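Local atomic coordinates of RagA protein (Porphyromonas gingivalis, PDB entry 6SLN), a protein that probably imports peptides across the outer membrane as a TonB-dependent receptor, a large beta-barrel closed inside by a plug domain. Residues 113-118 / 986-991; 150-155 / 764-769; 193-198 / 203-208; 875-878 / 884-887. All blocks are in the same frame, centred on the assembly; numbering follows the deposited sequence.

Contact 1. Residues 113-118 / 986-991; sequences KPVANI and SKQYVA
Gln988 OE1 is the polar atom on which this contact turns: it is hydrogen-bonded to the side chain of Arg959 on the adjacent barrel strand, while carbons of Pro114 and Val115 from the plug lie against it. Pro114 CG is modelled 3.1 Å from Gln988 OE1, and the flank is completed by Val115 CG1, 3.8 Å from the same oxygen. The amide reaches them because the glutamine chain leaves CB with CG beside the backbone N (chi1 -79°) and then bends at chi2 (108°). Its aliphatic part also takes part in the packing, for Gln988 CB lies 3.8 Å from Pro114 CG. Two residues along the strand, Val990 points the same way and lays CG2 against the proline, 3.7 Å from Pro114 CB.

Strand 986-996 runs between strands 218-230 and 951-964, pairing with both; as the last strand it pairs with the first, 218-230, and so closes the barrel. Residues 113-118 belong to a plug loop inside it, and a further tie to the wall is the hydrogen bond from Ala116 N to the side chain of Gln336. No hydrogen bond joins the two segments themselves. The chemistry therefore implies that the barrel satisfies the buried carbonyl oxygen of Gln988 through Arg959, and offers the plug a surface met by apolar contact.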
loop_
_atom_site.group_PDB
_atom_site.type_symbol
_atom_site.label_atom_id
_atom_site.label_comp_id
_atom_site.label_asym_id
_atom_site.label_seq_id
_atom_site.Cartn_x
_atom_site.Cartn_y
_atom_site.Cartn_z
ATOM N N LYS A 113 -14.445 15.278 29.625
ATOM C CA LYS A 113 -15.797 14.975 29.188
ATOM C C LYS A 113 -15.802 13.640 28.457
ATOM O O LYS A 113 -14.858 13.319 27.731
ATOM C CB LYS A 113 -16.367 16.093 28.290
ATOM C CG LYS A 113 -16.586 17.428 29.033
ATOM C CD LYS A 113 -17.839 18.184 28.592
ATOM C CE LYS A 113 -18.654 18.711 29.790
ATOM N NZ LYS A 113 -17.954 19.750 30.606
ATOM N N PRO A 114 -16.829 12.841 28.640
ATOM C CA PRO A 114 -16.724 11.433 28.248
ATOM C C PRO A 114 -16.965 11.183 26.773
ATOM O O PRO A 114 -17.366 10.072 26.409
ATOM C CB PRO A 114 -17.800 10.759 29.104
ATOM C CG PRO A 114 -18.842 11.823 29.297
ATOM C CD PRO A 114 -18.125 13.155 29.274
ATOM N N VAL A 115 -16.734 12.178 25.914
ATOM C CA VAL A 115 -16.699 11.928 24.479
ATOM C C VAL A 115 -15.477 12.611 23.873
ATOM O O VAL A 115 -14.968 13.606 24.402
ATOM C CB VAL A 115 -17.982 12.390 23.760
ATOM C CG1 VAL A 115 -19.091 11.351 23.924
ATOM C CG2 VAL A 115 -18.411 13.756 24.258
ATOM N N ALA A 116 -15.000 12.056 22.753
ATOM C CA ALA A 116 -13.878 12.650 22.039
ATOM C C ALA A 116 -14.277 13.898 21.279
ATOM O O ALA A 116 -13.408 14.702 20.931
ATOM C CB ALA A 116 -13.280 11.651 21.055
ATOM N N ASN A 117 -15.569 14.069 21.012
ATOM C CA ASN A 117 -16.084 15.139 20.160
ATOM C C ASN A 117 -16.228 16.392 21.016
ATOM O O ASN A 117 -17.260 16.629 21.639
ATOM C CB ASN A 117 -17.393 14.688 19.521
ATOM C CG ASN A 117 -18.129 15.807 18.837
ATOM O OD1 ASN A 117 -19.352 15.835 18.842
ATOM N ND2 ASN A 117 -17.394 16.733 18.235
ATOM N N ILE A 118 -15.167 17.208 21.036
ATOM C CA ILE A 118 -15.060 18.355 21.942
ATOM C C ILE A 118 -16.095 19.432 21.632
ATOM O O ILE A 118 -16.591 20.098 22.550
ATOM C CB ILE A 118 -13.632 18.933 21.889
ATOM C CG1 ILE A 118 -13.516 20.208 22.730
ATOM C CG2 ILE A 118 -13.248 19.227 20.466
ATOM C CD1 ILE A 118 -13.495 19.960 24.236
ATOM N N SER A 986 -25.538 9.431 22.963
ATOM C CA SER A 986 -25.495 8.559 24.120
ATOM C C SER A 986 -25.703 9.356 25.395
ATOM O O SER A 986 -25.598 10.586 25.419
ATOM C CB SER A 986 -24.166 7.814 24.182
ATOM O OG SER A 986 -23.101 8.721 23.987
ATOM N N LYS A 987 -26.018 8.622 26.452
ATOM C CA LYS A 987 -26.196 9.142 27.800
ATOM C C LYS A 987 -25.093 8.526 28.644
ATOM O O LYS A 987 -24.949 7.298 28.671
ATOM C CB LYS A 987 -27.587 8.771 28.326
ATOM C CG LYS A 987 -27.877 9.088 29.779
ATOM C CD LYS A 987 -29.335 8.776 30.107
ATOM C CE LYS A 987 -29.660 7.296 29.910
ATOM N NZ LYS A 987 -30.016 6.615 31.190
ATOM N N GLN A 988 -24.296 9.362 29.298
ATOM C CA GLN A 988 -23.161 8.879 30.072
ATOM C C GLN A 988 -23.333 9.144 31.560
ATOM O O GLN A 988 -23.792 10.214 31.971
ATOM C CB GLN A 988 -21.855 9.514 29.606
ATOM C CG GLN A 988 -21.291 8.905 28.346
ATOM C CD GLN A 988 -21.436 9.840 27.186
ATOM O OE1 GLN A 988 -20.971 10.975 27.233
ATOM N NE2 GLN A 988 -22.114 9.386 26.143
ATOM N N TYR A 989 -22.953 8.154 32.357
ATOM C CA TYR A 989 -22.699 8.319 33.781
ATOM C C TYR A 989 -21.217 8.084 34.008
ATOM O O TYR A 989 -20.687 7.030 33.635
ATOM C CB TYR A 989 -23.507 7.338 34.625
ATOM C CG TYR A 989 -24.971 7.317 34.324
ATOM C CD1 TYR A 989 -25.479 6.465 33.353
ATOM C CD2 TYR A 989 -25.849 8.132 35.014
ATOM C CE1 TYR A 989 -26.824 6.428 33.069
ATOM C CE2 TYR A 989 -27.200 8.103 34.735
ATOM C CZ TYR A 989 -27.680 7.246 33.758
ATOM O OH TYR A 989 -29.021 7.207 33.459
ATOM N N VAL A 990 -20.554 9.050 34.620
ATOM C CA VAL A 990 -19.141 8.928 34.930
ATOM C C VAL A 990 -18.932 9.298 36.388
ATOM O O VAL A 990 -19.561 10.227 36.911
ATOM C CB VAL A 990 -18.280 9.810 33.998
ATOM C CG1 VAL A 990 -16.790 9.526 34.197
ATOM C CG2 VAL A 990 -18.657 9.549 32.538
ATOM N N ALA A 991 -18.085 8.536 37.054
ATOM C CA ALA A 991 -17.514 8.953 38.316
ATOM C C ALA A 991 -16.052 9.288 38.053
ATOM O O ALA A 991 -15.420 8.701 37.166
ATOM C CB ALA A 991 -17.668 7.856 39.379
#

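Contact 2. Residues 150-155 / 764-769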
loop_
_atom_site.group_PDB
_atom_site.type_symbol
_atom_site.label_atom_id
_atom_site.label_comp_id
_atom_site.label_asym_id
_atom_site.label_seq_id
_atom_site.Cartn_x
_atom_site.Cartn_y
_atom_site.Cartn_z
ATOM N N GLY A 150 -23.874 29.980 5.912
ATOM C CA GLY A 150 -23.555 31.056 5.001
ATOM C C GLY A 150 -23.565 30.696 3.532
ATOM O O GLY A 150 -23.294 31.569 2.699
ATOM N N SER A 151 -23.864 29.447 3.166
ATOM C CA SER A 151 -23.691 29.078 1.768
ATOM C C SER A 151 -24.467 27.808 1.466
ATOM O O SER A 151 -24.590 26.927 2.312
ATOM C CB SER A 151 -22.210 28.894 1.420
ATOM O OG SER A 151 -22.028 28.135 0.232
ATOM N N LEU A 152 -24.987 27.728 0.247
ATOM C CA LEU A 152 -25.661 26.526 -0.227
ATOM C C LEU A 152 -24.695 25.477 -0.790
ATOM O O LEU A 152 -25.149 24.462 -1.328
ATOM C CB LEU A 152 -26.700 26.905 -1.286
ATOM C CG LEU A 152 -27.718 27.958 -0.876
ATOM C CD1 LEU A 152 -28.782 28.022 -1.940
ATOM C CD2 LEU A 152 -28.335 27.611 0.454
ATOM N N GLY A 153 -23.381 25.695 -0.681
ATOM C CA GLY A 153 -22.397 24.772 -1.227
ATOM C C GLY A 153 -21.132 24.673 -0.397
ATOM O O GLY A 153 -20.870 23.648 0.244
ATOM N N ALA A 154 -20.338 25.737 -0.412
ATOM C CA ALA A 154 -19.154 25.816 0.428
ATOM C C ALA A 154 -19.514 25.494 1.873
ATOM O O ALA A 154 -20.586 25.859 2.363
ATOM C CB ALA A 154 -18.532 27.214 0.330
ATOM N N SER A 155 -18.621 24.774 2.543
ATOM C CA SER A 155 -18.825 24.448 3.943
ATOM C C SER A 155 -19.072 25.697 4.779
ATOM O O SER A 155 -18.565 26.785 4.482
ATOM C CB SER A 155 -17.615 23.717 4.493
ATOM O OG SER A 155 -17.504 23.983 5.875
ATOM N N GLN A 764 -32.829 33.087 7.858
ATOM C CA GLN A 764 -32.154 32.844 6.593
ATOM C C GLN A 764 -33.022 33.335 5.437
ATOM O O GLN A 764 -34.250 33.356 5.528
ATOM C CB GLN A 764 -31.872 31.348 6.437
ATOM C CG GLN A 764 -30.732 30.984 5.532
ATOM C CD GLN A 764 -30.867 29.572 4.985
ATOM O OE1 GLN A 764 -31.620 29.339 4.030
ATOM N NE2 GLN A 764 -30.140 28.616 5.591
ATOM N N GLU A 765 -32.370 33.738 4.342
ATOM C CA GLU A 765 -33.110 34.151 3.151
ATOM C C GLU A 765 -32.189 33.968 1.949
ATOM O O GLU A 765 -31.310 34.801 1.708
ATOM C CB GLU A 765 -33.610 35.589 3.245
ATOM C CG GLU A 765 -34.509 35.994 2.041
ATOM C CD GLU A 765 -34.866 37.485 1.966
ATOM O OE1 GLU A 765 -34.903 38.167 3.011
ATOM O OE2 GLU A 765 -35.125 37.969 0.847
ATOM N N ILE A 766 -32.398 32.871 1.216
ATOM C CA ILE A 766 -31.915 32.802 -0.154
ATOM C C ILE A 766 -32.376 34.051 -0.877
ATOM O O ILE A 766 -33.492 34.524 -0.660
ATOM C CB ILE A 766 -32.448 31.531 -0.835
ATOM C CG1 ILE A 766 -32.077 30.295 0.003
ATOM C CG2 ILE A 766 -31.950 31.445 -2.281
ATOM C CD1 ILE A 766 -32.865 29.067 -0.350
ATOM N N THR A 767 -31.516 34.629 -1.704
ATOM C CA THR A 767 -31.929 35.790 -2.482
ATOM C C THR A 767 -31.712 35.629 -3.983
ATOM O O THR A 767 -32.259 36.420 -4.758
ATOM C CB THR A 767 -31.220 37.065 -1.975
ATOM O OG1 THR A 767 -29.818 36.835 -1.831
ATOM C CG2 THR A 767 -31.764 37.466 -0.620
ATOM N N LYS A 768 -30.966 34.621 -4.419
ATOM C CA LYS A 768 -30.709 34.392 -5.832
ATOM C C LYS A 768 -30.206 32.971 -5.966
ATOM O O LYS A 768 -29.484 32.482 -5.088
ATOM C CB LYS A 768 -29.679 35.382 -6.400
ATOM C CG LYS A 768 -29.596 35.408 -7.917
ATOM C CD LYS A 768 -28.456 36.311 -8.452
ATOM C CE LYS A 768 -28.526 37.728 -7.923
ATOM N NZ LYS A 768 -27.534 37.931 -6.822
ATOM N N LEU A 769 -30.565 32.317 -7.077
ATOM C CA LEU A 769 -30.214 30.913 -7.260
ATOM C C LEU A 769 -29.397 30.781 -8.532
ATOM O O LEU A 769 -28.369 31.430 -8.656
ATOM C CB LEU A 769 -31.437 30.033 -7.217
ATOM C CG LEU A 769 -32.050 29.900 -5.833
ATOM C CD1 LEU A 769 -33.482 29.366 -5.890
ATOM C CD2 LEU A 769 -31.139 29.031 -5.002
#
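The two loops approach without pairing their backbones, the nearest CA atoms, those of Leu152 and Ile766, standing 8.9 Å apart, and the gap is bridged by hydrophobic side chains. Leu152 comes from the plug side, and a single branch does the touching: its CD1 lies 4.0 Å from Leu769 CD2 and 4.4 Å from Ile766 CG1. The CB of Leu152 already points at the barrel loop, and chi1 (-54°) sets CG beside the backbone N; the side chain meets Leu769 at roughly a right angle, methyl against methyl. Ile766 and Leu769 both bring their outer carbons nearer to the leucine than the direction of their CB atoms alone would suggest.

Two small motifs shape the backbones that carry these residues. In the plug loop Ser151 OG accepts a hydrogen bond from Gly153 N at 2.9 Å, with an angle of 161° at the hydrogen, which makes an ST turn with Leu152 at its middle. The same hydroxyl is also hydrogen-bonded to Glu678 of the barrel. On the other side, Thr767 and Lys768 both face Ser731 in a classic beta bulge, just beyond the end of strand 752-764 and between the two hydrophobic residues.

Plug and barrel meet here where a barrel strand runs out into a loop. Trp785, from strand 783-786, touches Leu152, Ile766 and Leu769 alike, and Leu152 packs further on Met710, Ile712 and Met732. Close by, the carbonyl oxygen of Gly150 is hydrogen-bonded to the Thr707 hydroxyl on strand 696-715.

Contact 3. Residues 193-198 / 203-208; sequences SIYGAR and VVFIQT
Tyr195 lays its ring across the side chain of Val203, and the two branches of the valine meet it differently. Val203 CG1 sits over one face, 4.2 Å from the centroid of the Tyr195 ring and only 13° off the ring normal, a CH-pi contact. Val203 CG2 lies nearer the root of the side chain, 3.8 Å from Tyr195 CD2 and 3.9 Å from Tyr195 CB. This division follows from the valine's rotation, which sets CG1 opposite the backbone N (chi1 167°) and leaves CG2 next to it. The other face of the tyrosine is backed by its chain neighbour, Ile194, whose CG1 stands 3.4 Å above the ring plane toward the rim, so that aliphatic carbon lies on both faces.

Phe205, two residues beyond Val203, leaves the strand on the same side and meets the far end of the tyrosine. There Tyr195 OH is 4.0 Å from Phe205 CD2, approaching the phenylalanine ring obliquely, while the two side chains run at about a right angle.

Strand 203-208 lies within the mixed sheet of the plug, parallel to strand 159-162 and antiparallel to strand 180-186. Ile161 touches Tyr195, Val203 and Phe205, and Leu186 touches Tyr195, which places the aromatic ring of the preceding loop against this sheet. Farther along the same loop, Arg198 forms a salt bridge to Glu643 outside the plug. No hydrogen bond links segments 193-198 and 203-208, which implies that their direct contact rests on dispersion and CH-pi attraction between the tyrosine ring and its apolar neighbours.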
loop_
_atom_site.group_PDB
_atom_site.type_symbol
_atom_site.label_atom_id
_atom_site.label_comp_id
_atom_site.label_asym_id
_atom_site.label_seq_id
_atom_site.Cartn_x
_atom_site.Cartn_y
_atom_site.Cartn_z
ATOM N N SER A 193 -10.415 39.301 11.364
ATOM C CA SER A 193 -9.752 39.958 10.245
ATOM C C SER A 193 -8.370 39.382 9.922
ATOM O O SER A 193 -7.922 39.513 8.777
ATOM C CB SER A 193 -9.651 41.450 10.519
ATOM O OG SER A 193 -9.262 41.686 11.854
ATOM N N ILE A 194 -7.698 38.719 10.867
ATOM C CA ILE A 194 -6.361 38.188 10.611
ATOM C C ILE A 194 -6.377 36.709 10.201
ATOM O O ILE A 194 -5.314 36.099 10.071
ATOM C CB ILE A 194 -5.442 38.417 11.821
ATOM C CG1 ILE A 194 -5.824 37.491 12.973
ATOM C CG2 ILE A 194 -5.511 39.865 12.260
ATOM C CD1 ILE A 194 -5.134 37.821 14.296
ATOM N N TYR A 195 -7.550 36.131 9.949
ATOM C CA TYR A 195 -7.686 34.763 9.453
ATOM C C TYR A 195 -8.287 34.792 8.048
ATOM O O TYR A 195 -8.891 35.787 7.632
ATOM C CB TYR A 195 -8.538 33.921 10.426
ATOM C CG TYR A 195 -8.111 34.178 11.852
ATOM C CD1 TYR A 195 -6.972 33.588 12.365
ATOM C CD2 TYR A 195 -8.795 35.076 12.656
ATOM C CE1 TYR A 195 -6.546 33.840 13.659
ATOM C CE2 TYR A 195 -8.370 35.350 13.947
ATOM C CZ TYR A 195 -7.242 34.726 14.445
ATOM O OH TYR A 195 -6.809 34.983 15.729
ATOM N N GLY A 196 -8.099 33.710 7.290
ATOM C CA GLY A 196 -8.582 33.802 5.927
ATOM C C GLY A 196 -8.766 32.583 5.044
ATOM O O GLY A 196 -8.723 32.715 3.818
ATOM N N ALA A 197 -8.975 31.398 5.591
ATOM C CA ALA A 197 -9.414 30.388 4.636
ATOM C C ALA A 197 -10.920 30.464 4.479
ATOM O O ALA A 197 -11.456 30.297 3.371
ATOM C CB ALA A 197 -8.977 28.983 5.072
ATOM N N ARG A 198 -11.582 30.781 5.591
ATOM C CA ARG A 198 -13.028 30.847 5.677
ATOM C C ARG A 198 -13.436 31.554 6.966
ATOM O O ARG A 198 -14.297 31.066 7.703
ATOM C CB ARG A 198 -13.624 29.442 5.577
ATOM C CG ARG A 198 -12.967 28.397 6.453
ATOM C CD ARG A 198 -13.938 27.271 6.712
ATOM N NE ARG A 198 -13.607 26.459 7.880
ATOM C CZ ARG A 198 -12.711 25.476 7.881
ATOM N NH1 ARG A 198 -12.037 25.197 6.772
ATOM N NH2 ARG A 198 -12.479 24.777 8.991
ATOM N N VAL A 203 -14.458 31.986 13.599
ATOM C CA VAL A 203 -13.175 31.404 13.956
ATOM C C VAL A 203 -13.269 30.869 15.375
ATOM O O VAL A 203 -13.698 31.584 16.285
ATOM C CB VAL A 203 -12.030 32.427 13.814
ATOM C CG1 VAL A 203 -10.783 31.901 14.491
ATOM C CG2 VAL A 203 -11.757 32.709 12.340
ATOM N N VAL A 204 -12.903 29.609 15.555
ATOM C CA VAL A 204 -12.867 28.971 16.865
ATOM C C VAL A 204 -11.403 28.878 17.254
ATOM O O VAL A 204 -10.645 28.093 16.674
ATOM C CB VAL A 204 -13.529 27.583 16.856
ATOM C CG1 VAL A 204 -13.751 27.081 18.273
ATOM C CG2 VAL A 204 -14.843 27.614 16.082
ATOM N N PHE A 205 -10.996 29.692 18.213
ATOM C CA PHE A 205 -9.617 29.717 18.675
ATOM C C PHE A 205 -9.508 28.948 19.987
ATOM O O PHE A 205 -10.115 29.336 20.993
ATOM C CB PHE A 205 -9.139 31.153 18.853
ATOM C CG PHE A 205 -7.654 31.284 18.923
ATOM C CD1 PHE A 205 -6.987 31.112 20.124
ATOM C CD2 PHE A 205 -6.920 31.573 17.787
ATOM C CE1 PHE A 205 -5.618 31.234 20.191
ATOM C CE2 PHE A 205 -5.552 31.702 17.852
ATOM C CZ PHE A 205 -4.899 31.531 19.055
ATOM N N ILE A 206 -8.741 27.864 19.973
ATOM C CA ILE A 206 -8.458 27.076 21.168
ATOM C C ILE A 206 -7.059 27.438 21.650
ATOM O O ILE A 206 -6.088 27.319 20.897
ATOM C CB ILE A 206 -8.567 25.568 20.892
ATOM C CG1 ILE A 206 -9.972 25.212 20.395
ATOM C CG2 ILE A 206 -8.206 24.772 22.139
ATOM C CD1 ILE A 206 -10.125 23.767 19.962
ATOM N N GLN A 207 -6.936 27.881 22.897
ATOM C CA GLN A 207 -5.630 28.195 23.458
ATOM C C GLN A 207 -5.306 27.222 24.578
ATOM O O GLN A 207 -6.018 27.172 25.588
ATOM C CB GLN A 207 -5.559 29.629 23.971
ATOM C CG GLN A 207 -4.141 30.014 24.292
ATOM C CD GLN A 207 -4.034 31.403 24.850
ATOM O OE1 GLN A 207 -5.037 32.110 24.976
ATOM N NE2 GLN A 207 -2.813 31.811 25.193
ATOM N N THR A 208 -4.215 26.486 24.410
ATOM C CA THR A 208 -3.774 25.502 25.381
ATOM C C THR A 208 -3.058 26.179 26.556
ATOM O O THR A 208 -2.771 27.377 26.543
ATOM C CB THR A 208 -2.875 24.460 24.705
ATOM O OG1 THR A 208 -1.643 25.068 24.290
ATOM C CG2 THR A 208 -3.566 23.850 23.476
#

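Contact 4. Residues 875-878 / 884-887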
loop_
_atom_site.group_PDB
_atom_site.type_symbol
_atom_site.label_atom_id
_atom_site.label_comp_id
_atom_site.label_asym_id
_atom_site.label_seq_id
_atom_site.Cartn_x
_atom_site.Cartn_y
_atom_site.Cartn_z
ATOM N N ASP A 875 -37.669 6.556 9.296
ATOM C CA ASP A 875 -37.996 5.282 9.946
ATOM C C ASP A 875 -39.497 5.038 9.916
ATOM O O ASP A 875 -39.959 3.933 9.595
ATOM C CB ASP A 875 -37.518 5.266 11.401
ATOM C CG ASP A 875 -36.069 4.840 11.556
ATOM O OD1 ASP A 875 -35.351 4.727 10.540
ATOM O OD2 ASP A 875 -35.643 4.641 12.717
ATOM N N ARG A 876 -40.277 6.073 10.239
ATOM C CA ARG A 876 -41.719 5.903 10.264
ATOM C C ARG A 876 -42.289 5.602 8.883
ATOM O O ARG A 876 -43.411 5.097 8.799
ATOM C CB ARG A 876 -42.394 7.127 10.904
ATOM C CG ARG A 876 -42.107 7.236 12.409
ATOM C CD ARG A 876 -42.891 8.307 13.149
ATOM N NE ARG A 876 -44.212 8.491 12.570
ATOM C CZ ARG A 876 -44.589 9.603 11.942
ATOM N NH1 ARG A 876 -43.735 10.613 11.832
ATOM N NH2 ARG A 876 -45.802 9.706 11.413
ATOM N N TYR A 877 -41.537 5.831 7.805
ATOM C CA TYR A 877 -42.021 5.388 6.501
ATOM C C TYR A 877 -42.069 3.870 6.422
ATOM O O TYR A 877 -42.838 3.319 5.625
ATOM C CB TYR A 877 -41.155 5.959 5.359
ATOM C CG TYR A 877 -41.518 5.429 3.984
ATOM C CD1 TYR A 877 -40.905 4.298 3.458
ATOM C CD2 TYR A 877 -42.471 6.056 3.216
ATOM C CE1 TYR A 877 -41.247 3.810 2.205
ATOM C CE2 TYR A 877 -42.810 5.585 1.959
ATOM C CZ TYR A 877 -42.203 4.463 1.460
ATOM O OH TYR A 877 -42.556 4.005 0.211
ATOM N N PHE A 878 -41.265 3.190 7.237
ATOM C CA PHE A 878 -41.289 1.742 7.328
ATOM C C PHE A 878 -42.229 1.267 8.426
ATOM O O PHE A 878 -43.088 0.414 8.182
ATOM C CB PHE A 878 -39.879 1.228 7.566
ATOM C CG PHE A 878 -38.951 1.589 6.479
ATOM C CD1 PHE A 878 -38.814 0.762 5.380
ATOM C CD2 PHE A 878 -38.232 2.782 6.525
ATOM C CE1 PHE A 878 -37.966 1.105 4.354
ATOM C CE2 PHE A 878 -37.372 3.136 5.501
ATOM C CZ PHE A 878 -37.243 2.301 4.416
ATOM N N GLY A 884 -46.656 -2.075 2.114
ATOM C CA GLY A 884 -45.423 -2.667 1.635
ATOM C C GLY A 884 -44.486 -2.837 2.807
ATOM O O GLY A 884 -44.758 -2.367 3.915
ATOM N N LEU A 885 -43.358 -3.502 2.537
ATOM C CA LEU A 885 -42.406 -3.895 3.574
ATOM C C LEU A 885 -43.088 -4.741 4.648
ATOM O O LEU A 885 -42.813 -4.631 5.843
ATOM C CB LEU A 885 -41.731 -2.669 4.170
ATOM C CG LEU A 885 -40.829 -2.071 3.106
ATOM C CD1 LEU A 885 -40.950 -0.559 3.110
ATOM C CD2 LEU A 885 -39.415 -2.532 3.345
ATOM N N MET A 886 -43.995 -5.602 4.213
ATOM C CA MET A 886 -44.892 -6.235 5.160
ATOM C C MET A 886 -44.224 -7.369 5.932
ATOM O O MET A 886 -44.881 -8.007 6.763
ATOM C CB MET A 886 -46.137 -6.717 4.424
ATOM C CG MET A 886 -46.933 -5.575 3.792
ATOM S SD MET A 886 -47.741 -4.532 5.015
ATOM C CE MET A 886 -48.911 -5.688 5.743
ATOM N N GLN A 887 -42.934 -7.619 5.690
ATOM C CA GLN A 887 -42.149 -8.537 6.502
ATOM C C GLN A 887 -41.513 -7.851 7.698
ATOM O O GLN A 887 -40.911 -8.525 8.536
ATOM C CB GLN A 887 -41.063 -9.201 5.661
ATOM C CG GLN A 887 -39.900 -8.273 5.333
ATOM C CD GLN A 887 -40.006 -7.693 3.938
ATOM O OE1 GLN A 887 -41.067 -7.196 3.521
ATOM N NE2 GLN A 887 -38.905 -7.765 3.196
#
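Leu885 spreads both methyl groups against the CD1-CE1 side of the Phe878 ring. Leu885 CD1 comes to 3.4 Å from Phe878 CD1 and 3.6 Å from Phe878 CE1, at an oblique angle to the ring, whereas Leu885 CD2 lies at the ring's edge, in its plane, 3.9 Å from Phe878 CD1. In Leu885 and Phe878 alike, CG stands beside the backbone N, with chi1 at -69° in the leucine and -60° in the phenylalanine.

The preceding residue takes another course: Tyr877 swings away from its own amide nitrogen (chi1 174°), and its CD1 stands over the centre of the Phe878 ring. Tyr877 CE1 also reaches Leu885 CD1, at 4.5 Å. Phe392 meets Phe878 edge-to-face, and Phe916 stacks with Tyr877.

Tyr877 packs on an apolar side chain of the bound peptide and Phe878 on its backbone, while Tyr877 and Leu885 also touch the chain of another protein. In this aromatic-aliphatic cluster, formed by a short helix and its following loop, the aromatic pair thus lines the peptide site, and Tyr877 and Leu885 face the neighbouring protein as well.

Taken together, the four contacts illustrate how one receptor uses apolar packing in different places. Contacts 1 and 2 both join the plug to the barrel, contact 1 at a strand of the wall and contact 2 where a strand gives way to a loop; contact 3 lies within the plug, and contact 4 in the excursion between barrel strands 857-873 and 921-937, beside the bound peptide. Contacts 1, 2 and 4 are buried, contact 3 only partly. Their chemistry differs: contact 1 packs carbon against a hydrogen-bonded amide oxygen, contact 2 is purely aliphatic, and contacts 3 and 4 set aliphatic branches against aromatic rings. Contacts 3 and 4 lie on opposite sides of the chain's centre, about 47 Å apart between centres.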